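Local atomic coordinates of beta-lactamase OXA-2 (Salmonella typhimurium, PDB entry 1K38), a protein that hydrolyses the beta-lactam ring of oxacillin and penicillins, as a class D serine beta-lactamase, and so confers antibiotic resistance. Residues K12-F17 against L36-V41; H57-L62 against L162-E167; Q88-R93 against N98-V103; L175-A180 against I185-T190. All blocks are in the same frame, centred on the assembly; numbering follows the deposited sequence. Where two conformers were deposited one is given.

Interaction 1 of 4, residues K12-F17 against L36-V41; sequences KFFSEF and LVFDPV
F38, whose ring stacks on that of F14, has its backbone O within hydrogen-bonding reach of T22 OG1. The same hydroxyl also lies within reach of the backbone O of D39, where the chain leaves strand 36-38. Across the contact itself there are no polar bonds. The two segments meet through two phenylalanine rings, and together they bury 106 Å².

The rings form an offset stack. Their centroids are 4.7 Å apart and their planes lie at 23°. The closest atoms are F14 CE1 and F38 CD2, at 3.4 Å. F38 CE2 lies 3.8 Å above the plane of the F14 ring, displaced toward its rim. The two side chains slide past each other in opposite directions. The F38 side chain starts with CG anti to the backbone N (chi1 172°), which carries the ring out toward helix 11-16. The CA atoms of F14 and F38 are 9.6 Å apart, and the two rings span the gap. Both rings are buried.

D39 follows directly. It takes a left-handed backbone conformation, and its OD1 caps the N of R42 in the short, weakly bonded helix 40-43.

Strand 36-38 runs between strands 5-6 and 21-27. I23 of strand 21-27 touches both F14 and F38 and so adds to the same apolar cluster. F13 and F17 turn instead to helix 226-238, where they meet A234, I235, A230 and I231. Helix 11-16 thus rests against both the sheet and the C-terminal helix.

Interaction 2 of 4, residues H57-L62 against L162-E167; sequences HTLFAL and LPFRVE
L59 lies over the ring of F164 in a CH-pi contact. L59 CB is 3.9 Å from the centroid of the F164 ring, and only 3° off the ring normal. The F164 side chain leaves with CG anti to its carbonyl carbon (chi1 -68°), and this brings one face of the ring to L59.

Aliphatic contacts add to it. L59 CD1 meets L162 CD1 at 3.6 Å, the two leucine side chains crossing at about a right angle. The same L59 methyl is 3.9 Å from F164 CD2. L162 CB lies in the plane of the F164 ring, at its edge. F153 and L157 of helix 147-158 also pack on L162.

The aromatic contact is of another type. The rings of F60 and F164 meet rim to rim, with centroids 5.9 Å apart and planes at 26°. Neither lies over the face of the other. F60 CD1 comes to 3.6 Å from F164 CZ. F60 also stacks with Y119, outside the two segments.

No hydrogen bond crosses between the two segments. P163 centres an inverse gamma turn, and Q169 OE1 holds L162 N. R165, the N-cap residue of helix 166-175, forms a long, weak salt bridge from NH1 to E167 OE2 (3.4 Å).

Helix 56-64 follows closely after the S-T-F-K motif of class D beta-lactamases, which holds the predicted nucleophile S51 and the carboxylated lysine at position 54. T58 OG1 bonds to the backbone O of that lysine. The contact joins the helix after this motif to the loop leading into helix 166-175, with the L59 side chain about 12 Å from that of K189.

Interaction 3 of 4, residues Q88-R93 against N98-V103; sequences QDQDLR and NSTVWV. With FMT (formic acid), chain C.
Q90 and V103 are the closest point of the two backbones, their CA atoms 7.7 Å apart, where the chain returns after the short helix 92-97. A Schellman motif ends that helix: S99, with positive phi, is its C-prime residue, and T100 N bonds to A95 O. S99 to V101 form the S-x-V motif of class D beta-lactamases, and S99 OG bonds to K189 NZ.

The amide of Q90 is held at both ends. OE1 accepts a hydrogen bond of 2.7 Å from T100 OG1, with the donor well above the carbonyl plane (57° out of it). S94 OG bonds to the same OE1. NE2 donates to Q88 O at 3.0 Å, in the plane of its own amide, and also bonds to G85 O. These four bonds fix the rotation of the buried group. A bend at chi2 (-98°) swings it toward T100.

W102 closes one side. Its ring plane is 72° from the Q90 amide, and CZ2 lies 3.6 Å from Q90 CG. Q88 O sits at the ring edge, in its plane, while W102 NE1 bonds to H86 O. V103 CG2 lies over the W102 ring, offset toward the rim, and is 3.9 Å from Q90 CB.

Interaction 4 of 4, residues L175-A180 against I185-T190; sequences LMIVEA and ILRAKT. With FMT (formic acid), chain C.
I177 and R187 lie side by side and point the same way, with I177 CG1 3.6 Å from R187 NH2. I185 CG2 sits over the centre of the guanidinium face, at 3.9 Å from its plane. The charged end of R187 is gripped from several sides. NE forms a salt bridge to E204, NH2 bonds to K173 O, and NH1 pairs with D174 of the second subunit. M176 packs CB to CB with R187. A180 and I185 share this face of the sheet. On it, I177 and A180 pack against their own counterparts in the second subunit.

The segments form an antiparallel hairpin with a classic beta bulge. V178 and E179 both face L186. V178 N donates to L186 O at 2.9 Å, nearly straight (176°), while E179 N reaches the same O only weakly. L186 N bonds back to E179 O at 2.8 Å. Before the bulge, A188 N bonds to M176 O at 2.9 Å.

On the opposite face, V178 CB lies 4.3 Å from L186 CD2, and V178 CG2 reaches the A188 methyl. E179 turns its carboxylate to R233.

K189 and T190 belong to the K-T-G motif, which by similarity binds substrate. The bends of K189 at chi2 (75°) and chi4 turn NZ back to T190 O, to which it donates at 2.9 Å. T190 OG1 donates at 2.7 Å to O2 of a formic acid, probably from the crystallisation liquor, which R228 NH1 also holds.

In the fold
Along the chain, interaction 1 closes first, one strand in from the far edge of the sheet. Its centre is about 33 Å from that of interaction 2 and about 32 Å from that of interaction 3, across the chain's centre. Interactions 1 and 4 reach the same sheet, about 22 Å apart between centres. Interaction 3 falls between the segments of interaction 2, and interaction 4 follows both. These last three touch: T58 packs on L92 and L175. Interactions 2 and 3 belong to the helical part, interaction 4 to the sheet edge. S99 of interaction 3 meets K189 of interaction 4, which brings these parts together at the active site; both also touch a bound formic acid.

Interaction 1 of 4, residues K12-F17 against L36-V41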
# COMPACT_ATOMS: atom_id res chain seq x y z
N LYS A 12 -31.74 -1.90 -5.56
CA LYS A 12 -31.92 -3.03 -4.65
C LYS A 12 -30.87 -3.05 -3.55
O LYS A 12 -31.14 -3.49 -2.43
CB LYS A 12 -31.90 -4.36 -5.41
CG LYS A 12 -30.56 -4.71 -6.02
CD LYS A 12 -30.62 -6.09 -6.66
CE LYS A 12 -29.32 -6.45 -7.34
NZ LYS A 12 -29.38 -7.81 -7.94
N PHE A 13 -29.67 -2.58 -3.86
CA PHE A 13 -28.60 -2.55 -2.88
C PHE A 13 -28.85 -1.46 -1.84
O PHE A 13 -28.57 -1.65 -0.66
CB PHE A 13 -27.25 -2.33 -3.57
CG PHE A 13 -26.82 -3.49 -4.42
CD1 PHE A 13 -26.55 -4.73 -3.85
CD2 PHE A 13 -26.70 -3.35 -5.80
CE1 PHE A 13 -26.17 -5.82 -4.65
CE2 PHE A 13 -26.33 -4.42 -6.60
CZ PHE A 13 -26.06 -5.66 -6.03
N PHE A 14 -29.38 -0.33 -2.28
CA PHE A 14 -29.68 0.75 -1.35
C PHE A 14 -30.88 0.40 -0.49
O PHE A 14 -30.90 0.66 0.71
CB PHE A 14 -29.94 2.07 -2.10
CG PHE A 14 -28.69 2.71 -2.64
CD1 PHE A 14 -28.12 2.27 -3.83
CD2 PHE A 14 -28.08 3.75 -1.94
CE1 PHE A 14 -26.95 2.86 -4.32
CE2 PHE A 14 -26.91 4.34 -2.42
CZ PHE A 14 -26.35 3.89 -3.61
N SER A 15 -31.90 -0.20 -1.11
CA SER A 15 -33.09 -0.59 -0.38
C SER A 15 -32.77 -1.70 0.62
O SER A 15 -33.35 -1.76 1.70
CB SER A 15 -34.19 -1.04 -1.35
OG SER A 15 -33.76 -2.13 -2.15
N GLU A 16 -31.84 -2.58 0.25
CA GLU A 16 -31.45 -3.68 1.11
C GLU A 16 -30.99 -3.13 2.45
O GLU A 16 -31.24 -3.72 3.51
CB GLU A 16 -30.31 -4.48 0.48
CG GLU A 16 -29.97 -5.77 1.22
CD GLU A 16 -28.75 -6.47 0.66
OE1 GLU A 16 -28.60 -6.51 -0.58
OE2 GLU A 16 -27.93 -6.99 1.46
N PHE A 17 -30.32 -1.98 2.41
CA PHE A 17 -29.81 -1.34 3.61
C PHE A 17 -30.62 -0.10 3.97
O PHE A 17 -30.14 0.76 4.71
CB PHE A 17 -28.34 -1.00 3.42
CG PHE A 17 -27.46 -2.20 3.29
CD1 PHE A 17 -27.15 -2.98 4.40
CD2 PHE A 17 -26.99 -2.60 2.04
CE1 PHE A 17 -26.39 -4.14 4.27
CE2 PHE A 17 -26.22 -3.76 1.90
CZ PHE A 17 -25.93 -4.53 3.02
N LEU A 36 -20.66 3.80 -14.42
CA LEU A 36 -21.95 3.29 -13.95
C LEU A 36 -22.41 4.22 -12.84
O LEU A 36 -21.63 4.58 -11.96
CB LEU A 36 -21.79 1.86 -13.42
CG LEU A 36 -21.26 0.83 -14.42
CD1 LEU A 36 -21.16 -0.52 -13.73
CD2 LEU A 36 -22.19 0.74 -15.63
N VAL A 37 -23.68 4.59 -12.86
CA VAL A 37 -24.20 5.50 -11.85
C VAL A 37 -25.62 5.18 -11.40
O VAL A 37 -26.47 4.80 -12.20
CB VAL A 37 -24.18 6.96 -12.38
CG1 VAL A 37 -25.06 7.07 -13.63
CG2 VAL A 37 -24.67 7.92 -11.30
N PHE A 38 -25.86 5.33 -10.10
CA PHE A 38 -27.19 5.12 -9.54
C PHE A 38 -27.53 6.53 -9.07
O PHE A 38 -26.76 7.13 -8.31
CB PHE A 38 -27.22 4.18 -8.35
CG PHE A 38 -28.57 4.13 -7.68
CD1 PHE A 38 -29.65 3.51 -8.32
CD2 PHE A 38 -28.79 4.78 -6.47
CE1 PHE A 38 -30.93 3.56 -7.76
CE2 PHE A 38 -30.07 4.83 -5.91
CZ PHE A 38 -31.14 4.22 -6.56
N ASP A 39 -28.67 7.03 -9.52
CA ASP A 39 -29.15 8.38 -9.24
C ASP A 39 -28.17 9.39 -9.82
O ASP A 39 -27.42 10.05 -9.10
CB ASP A 39 -29.32 8.64 -7.73
CG ASP A 39 -30.17 9.87 -7.45
OD1 ASP A 39 -30.24 10.77 -8.32
OD2 ASP A 39 -30.76 9.95 -6.36
N PRO A 40 -28.16 9.53 -11.15
CA PRO A 40 -27.27 10.46 -11.85
C PRO A 40 -27.38 11.90 -11.38
O PRO A 40 -26.37 12.59 -11.28
CB PRO A 40 -27.66 10.28 -13.32
CG PRO A 40 -29.06 9.77 -13.26
CD PRO A 40 -29.02 8.81 -12.11
N VAL A 41 -28.59 12.37 -11.09
CA VAL A 41 -28.73 13.74 -10.64
C VAL A 41 -28.02 13.97 -9.31
O VAL A 41 -27.29 14.95 -9.14
CB VAL A 41 -30.22 14.14 -10.51
CG1 VAL A 41 -30.34 15.53 -9.90
CG2 VAL A 41 -30.88 14.12 -11.88

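Interaction 2 of 4, residues H57-L62 against L162-E167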
# COMPACT_ATOMS: atom_id res chain seq x y z
N HIS A 57 -6.11 16.98 1.53
CA HIS A 57 -5.54 17.77 2.63
C HIS A 57 -4.17 17.25 3.04
O HIS A 57 -3.28 18.03 3.40
CB HIS A 57 -6.50 17.78 3.83
CG HIS A 57 -6.35 18.98 4.71
ND1 HIS A 57 -7.14 19.19 5.82
CD2 HIS A 57 -5.51 20.04 4.65
CE1 HIS A 57 -6.79 20.33 6.40
NE2 HIS A 57 -5.80 20.86 5.71
N THR A 58 -3.98 15.93 3.00
CA THR A 58 -2.69 15.36 3.37
C THR A 58 -1.64 15.84 2.36
O THR A 58 -0.50 16.11 2.73
CB THR A 58 -2.73 13.81 3.38
OG1 THR A 58 -3.70 13.37 4.34
CG2 THR A 58 -1.37 13.25 3.76
N LEU A 59 -2.04 15.94 1.09
CA LEU A 59 -1.12 16.42 0.06
C LEU A 59 -0.77 17.88 0.37
O LEU A 59 0.39 18.27 0.29
CB LEU A 59 -1.77 16.33 -1.33
CG LEU A 59 -2.08 14.92 -1.87
CD1 LEU A 59 -2.89 15.03 -3.15
CD2 LEU A 59 -0.77 14.17 -2.12
N PHE A 60 -1.78 18.68 0.72
CA PHE A 60 -1.55 20.08 1.06
C PHE A 60 -0.53 20.19 2.20
O PHE A 60 0.42 20.96 2.13
CB PHE A 60 -2.83 20.77 1.55
CG PHE A 60 -3.91 20.91 0.51
CD1 PHE A 60 -3.82 20.30 -0.74
CD2 PHE A 60 -5.06 21.66 0.81
CE1 PHE A 60 -4.86 20.43 -1.67
CE2 PHE A 60 -6.09 21.79 -0.12
CZ PHE A 60 -5.99 21.17 -1.36
N ALA A 61 -0.77 19.41 3.26
CA ALA A 61 0.08 19.41 4.44
C ALA A 61 1.51 18.97 4.16
O ALA A 61 2.46 19.57 4.69
CB ALA A 61 -0.54 18.51 5.52
N LEU A 62 1.69 17.94 3.35
CA LEU A 62 3.03 17.47 3.02
C LEU A 62 3.74 18.52 2.17
O LEU A 62 4.93 18.79 2.37
CB LEU A 62 2.95 16.14 2.25
CG LEU A 62 2.56 14.91 3.06
CD1 LEU A 62 2.07 13.82 2.12
CD2 LEU A 62 3.75 14.42 3.88
N LEU A 162 -1.67 14.73 -10.11
CA LEU A 162 -1.93 15.93 -9.34
C LEU A 162 -0.65 16.76 -9.26
O LEU A 162 0.46 16.23 -9.34
CB LEU A 162 -2.42 15.57 -7.93
CG LEU A 162 -3.78 14.86 -7.88
CD1 LEU A 162 -4.06 14.44 -6.45
CD2 LEU A 162 -4.89 15.78 -8.39
N PRO A 163 -0.79 18.09 -9.10
CA PRO A 163 0.35 19.01 -9.02
C PRO A 163 1.05 19.00 -7.66
O PRO A 163 1.19 20.04 -7.01
CB PRO A 163 -0.27 20.36 -9.34
CG PRO A 163 -1.61 20.24 -8.69
CD PRO A 163 -2.06 18.84 -9.08
N PHE A 164 1.49 17.82 -7.24
CA PHE A 164 2.19 17.63 -5.98
C PHE A 164 3.31 16.63 -6.25
O PHE A 164 3.27 15.90 -7.23
CB PHE A 164 1.26 17.04 -4.92
CG PHE A 164 0.17 17.98 -4.49
CD1 PHE A 164 0.42 18.98 -3.56
CD2 PHE A 164 -1.11 17.88 -5.03
CE1 PHE A 164 -0.58 19.88 -3.18
CE2 PHE A 164 -2.11 18.77 -4.66
CZ PHE A 164 -1.84 19.77 -3.74
N ARG A 165 4.32 16.61 -5.38
CA ARG A 165 5.43 15.67 -5.53
C ARG A 165 4.85 14.27 -5.65
O ARG A 165 3.94 13.90 -4.91
CB ARG A 165 6.34 15.70 -4.30
CG ARG A 165 7.08 17.00 -4.06
CD ARG A 165 7.86 16.93 -2.76
NE ARG A 165 8.59 18.16 -2.47
CZ ARG A 165 9.92 18.25 -2.42
NH1 ARG A 165 10.67 17.18 -2.65
NH2 ARG A 165 10.49 19.42 -2.15
N VAL A 166 5.39 13.48 -6.58
CA VAL A 166 4.90 12.12 -6.74
C VAL A 166 5.09 11.35 -5.43
O VAL A 166 4.27 10.50 -5.08
CB VAL A 166 5.62 11.40 -7.90
CG1 VAL A 166 5.32 9.90 -7.87
CG2 VAL A 166 5.15 12.00 -9.23
N GLU A 167 6.16 11.65 -4.69
CA GLU A 167 6.37 10.95 -3.42
C GLU A 167 5.19 11.19 -2.48
O GLU A 167 4.78 10.28 -1.74
CB GLU A 167 7.68 11.40 -2.75
CG GLU A 167 7.78 12.87 -2.39
CD GLU A 167 8.93 13.16 -1.44
OE1 GLU A 167 8.97 12.55 -0.35
OE2 GLU A 167 9.80 14.00 -1.78

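Interaction 3 of 4, residues Q88-R93 against N98-V103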
# COMPACT_ATOMS: atom_id res chain seq x y z
N GLN A 88 -5.52 9.83 21.58
CA GLN A 88 -4.15 9.31 21.66
C GLN A 88 -3.26 10.03 20.65
O GLN A 88 -3.76 10.69 19.74
CB GLN A 88 -4.14 7.81 21.36
CG GLN A 88 -4.66 7.44 19.98
CD GLN A 88 -4.60 5.95 19.71
OE1 GLN A 88 -3.53 5.36 19.70
NE2 GLN A 88 -5.76 5.35 19.47
N ASP A 89 -1.95 9.90 20.82
CA ASP A 89 -1.01 10.53 19.90
C ASP A 89 -1.29 9.92 18.53
O ASP A 89 -1.79 8.81 18.43
CB ASP A 89 0.43 10.26 20.32
CG ASP A 89 0.76 10.88 21.67
OD1 ASP A 89 0.26 11.98 21.96
OD2 ASP A 89 1.53 10.26 22.44
N GLN A 90 -0.95 10.65 17.48
CA GLN A 90 -1.23 10.17 16.13
C GLN A 90 -0.12 10.39 15.12
O GLN A 90 0.71 11.28 15.27
CB GLN A 90 -2.47 10.89 15.58
CG GLN A 90 -3.64 11.04 16.52
CD GLN A 90 -4.69 9.98 16.31
OE1 GLN A 90 -5.01 9.63 15.17
NE2 GLN A 90 -5.25 9.48 17.41
N ASP A 91 -0.13 9.56 14.08
CA ASP A 91 0.78 9.73 12.96
C ASP A 91 -0.19 9.86 11.78
O ASP A 91 -1.40 9.75 11.97
CB ASP A 91 1.76 8.56 12.76
CG ASP A 91 1.10 7.19 12.79
OD1 ASP A 91 -0.10 7.05 12.50
OD2 ASP A 91 1.84 6.22 13.09
N LEU A 92 0.31 10.11 10.58
CA LEU A 92 -0.59 10.26 9.45
C LEU A 92 -1.50 9.08 9.19
O LEU A 92 -2.67 9.26 8.86
CB LEU A 92 0.19 10.56 8.17
CG LEU A 92 0.69 11.99 7.98
CD1 LEU A 92 1.47 12.06 6.69
CD2 LEU A 92 -0.49 12.96 7.95
N ARG A 93 -0.99 7.86 9.33
CA ARG A 93 -1.82 6.69 9.05
C ARG A 93 -2.96 6.53 10.05
O ARG A 93 -4.08 6.21 9.66
CB ARG A 93 -0.97 5.42 9.01
CG ARG A 93 -1.67 4.27 8.27
CD ARG A 93 -0.76 3.06 8.11
NE ARG A 93 0.43 3.35 7.31
CZ ARG A 93 0.48 3.28 5.98
NH1 ARG A 93 -0.60 2.93 5.29
NH2 ARG A 93 1.61 3.56 5.35
N ASN A 98 -8.55 6.76 11.25
CA ASN A 98 -9.55 7.12 12.26
C ASN A 98 -10.24 8.46 12.04
O ASN A 98 -11.02 8.89 12.89
CB ASN A 98 -8.90 7.13 13.65
CG ASN A 98 -8.37 5.77 14.05
OD1 ASN A 98 -9.13 4.84 14.27
ND2 ASN A 98 -7.05 5.66 14.14
N SER A 99 -9.97 9.11 10.91
CA SER A 99 -10.57 10.41 10.61
C SER A 99 -10.36 11.35 11.80
O SER A 99 -11.29 12.01 12.27
CB SER A 99 -12.06 10.27 10.32
OG SER A 99 -12.27 9.56 9.12
N THR A 100 -9.12 11.39 12.29
CA THR A 100 -8.78 12.23 13.43
C THR A 100 -8.69 13.68 12.99
O THR A 100 -7.64 14.18 12.60
CB THR A 100 -7.45 11.78 14.05
OG1 THR A 100 -7.50 10.37 14.30
CG2 THR A 100 -7.20 12.51 15.36
N VAL A 101 -9.84 14.35 13.05
CA VAL A 101 -9.94 15.73 12.63
C VAL A 101 -8.98 16.72 13.29
O VAL A 101 -8.44 17.60 12.60
CB VAL A 101 -11.39 16.25 12.82
CG1 VAL A 101 -11.52 17.67 12.27
CG2 VAL A 101 -12.37 15.31 12.12
N TRP A 102 -8.75 16.60 14.59
CA TRP A 102 -7.86 17.57 15.24
C TRP A 102 -6.46 17.64 14.65
O TRP A 102 -5.83 18.69 14.69
CB TRP A 102 -7.79 17.35 16.77
CG TRP A 102 -7.17 16.07 17.26
CD1 TRP A 102 -7.84 14.95 17.68
CD2 TRP A 102 -5.78 15.82 17.49
NE1 TRP A 102 -6.94 14.02 18.16
CE2 TRP A 102 -5.68 14.53 18.05
CE3 TRP A 102 -4.61 16.56 17.27
CZ2 TRP A 102 -4.44 13.96 18.41
CZ3 TRP A 102 -3.38 15.99 17.62
CH2 TRP A 102 -3.31 14.71 18.18
N VAL A 103 -5.98 16.54 14.09
CA VAL A 103 -4.65 16.55 13.48
C VAL A 103 -4.67 17.45 12.25
O VAL A 103 -3.78 18.28 12.05
CB VAL A 103 -4.22 15.12 13.04
CG1 VAL A 103 -2.95 15.19 12.20
CG2 VAL A 103 -3.99 14.26 14.27
C FMT C . -15.99 9.41 8.97
O1 FMT C . -17.00 8.30 9.16
O2 FMT C . -14.57 8.85 8.74

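Interaction 4 of 4, residues L175-A180 against I185-T190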
# COMPACT_ATOMS: atom_id res chain seq x y z
N LEU A 175 -1.46 5.50 2.52
CA LEU A 175 -2.23 5.76 3.73
C LEU A 175 -3.69 5.33 3.56
O LEU A 175 -4.36 4.96 4.54
CB LEU A 175 -2.15 7.25 4.09
CG LEU A 175 -0.76 7.77 4.47
CD1 LEU A 175 -0.78 9.29 4.59
CD2 LEU A 175 -0.33 7.13 5.79
N MET A 176 -4.18 5.36 2.33
CA MET A 176 -5.55 4.98 2.00
C MET A 176 -5.83 3.47 2.00
O MET A 176 -6.98 3.06 1.91
CB MET A 176 -5.94 5.53 0.62
CG MET A 176 -6.11 7.05 0.56
SD MET A 176 -6.29 7.62 -1.14
CE MET A 176 -7.82 6.79 -1.62
N ILE A 177 -4.79 2.65 2.11
CA ILE A 177 -5.00 1.21 2.08
C ILE A 177 -5.90 0.74 3.21
O ILE A 177 -5.63 0.99 4.39
CB ILE A 177 -3.67 0.44 2.13
CG1 ILE A 177 -2.85 0.76 0.88
CG2 ILE A 177 -3.94 -1.06 2.22
CD1 ILE A 177 -1.40 0.33 0.98
N VAL A 178 -6.97 0.04 2.84
CA VAL A 178 -7.94 -0.48 3.80
C VAL A 178 -7.94 -2.01 3.83
O VAL A 178 -8.20 -2.61 4.87
CB VAL A 178 -9.37 0.00 3.45
CG1 VAL A 178 -10.40 -0.68 4.36
CG2 VAL A 178 -9.45 1.51 3.61
N GLU A 179 -7.62 -2.62 2.70
CA GLU A 179 -7.62 -4.07 2.60
C GLU A 179 -6.87 -4.48 1.34
O GLU A 179 -6.78 -3.70 0.39
CB GLU A 179 -9.06 -4.58 2.53
CG GLU A 179 -9.28 -6.00 3.00
CD GLU A 179 -10.74 -6.40 2.96
OE1 GLU A 179 -11.59 -5.55 3.32
OE2 GLU A 179 -11.05 -7.55 2.59
N ALA A 180 -6.35 -5.69 1.32
CA ALA A 180 -5.64 -6.17 0.14
C ALA A 180 -5.49 -7.69 0.14
O ALA A 180 -5.48 -8.32 1.19
CB ALA A 180 -4.27 -5.52 0.03
N ILE A 185 -5.90 -4.50 -4.31
CA ILE A 185 -5.68 -3.54 -3.23
C ILE A 185 -6.83 -2.54 -3.17
O ILE A 185 -7.15 -1.89 -4.16
CB ILE A 185 -4.36 -2.75 -3.43
CG1 ILE A 185 -3.18 -3.72 -3.50
CG2 ILE A 185 -4.15 -1.77 -2.27
CD1 ILE A 185 -1.85 -3.06 -3.83
N LEU A 186 -7.44 -2.44 -2.00
CA LEU A 186 -8.55 -1.52 -1.79
C LEU A 186 -8.03 -0.28 -1.07
O LEU A 186 -7.50 -0.38 0.03
CB LEU A 186 -9.65 -2.18 -0.95
CG LEU A 186 -10.81 -1.28 -0.48
CD1 LEU A 186 -11.62 -0.78 -1.68
CD2 LEU A 186 -11.72 -2.08 0.45
N ARG A 187 -8.17 0.88 -1.72
CA ARG A 187 -7.74 2.15 -1.16
C ARG A 187 -8.98 3.01 -1.05
O ARG A 187 -9.67 3.24 -2.04
CB ARG A 187 -6.71 2.83 -2.07
CG ARG A 187 -5.52 1.95 -2.46
CD ARG A 187 -4.51 2.76 -3.28
NE ARG A 187 -3.58 1.90 -4.02
CZ ARG A 187 -2.39 1.51 -3.58
NH1 ARG A 187 -1.64 0.72 -4.35
NH2 ARG A 187 -1.95 1.89 -2.39
N ALA A 188 -9.28 3.50 0.15
CA ALA A 188 -10.48 4.30 0.31
C ALA A 188 -10.45 5.22 1.52
O ALA A 188 -9.54 5.16 2.35
CB ALA A 188 -11.69 3.38 0.40
N LYS A 189 -11.46 6.08 1.62
CA LYS A 189 -11.59 7.01 2.73
C LYS A 189 -13.06 7.28 3.01
O LYS A 189 -13.83 7.58 2.10
CB LYS A 189 -10.89 8.33 2.40
CG LYS A 189 -10.89 9.33 3.56
CD LYS A 189 -9.87 8.92 4.62
CE LYS A 189 -10.18 9.57 5.97
NZ LYS A 189 -11.40 8.97 6.58
N THR A 190 -13.43 7.18 4.28
CA THR A 190 -14.80 7.45 4.69
C THR A 190 -14.94 8.91 5.08
O THR A 190 -13.95 9.62 5.32
CB THR A 190 -15.21 6.62 5.91
OG1 THR A 190 -14.25 6.84 6.95
CG2 THR A 190 -15.27 5.15 5.57
C FMT C . -15.99 9.41 8.97
O1 FMT C . -17.00 8.30 9.16
O2 FMT C . -14.57 8.85 8.74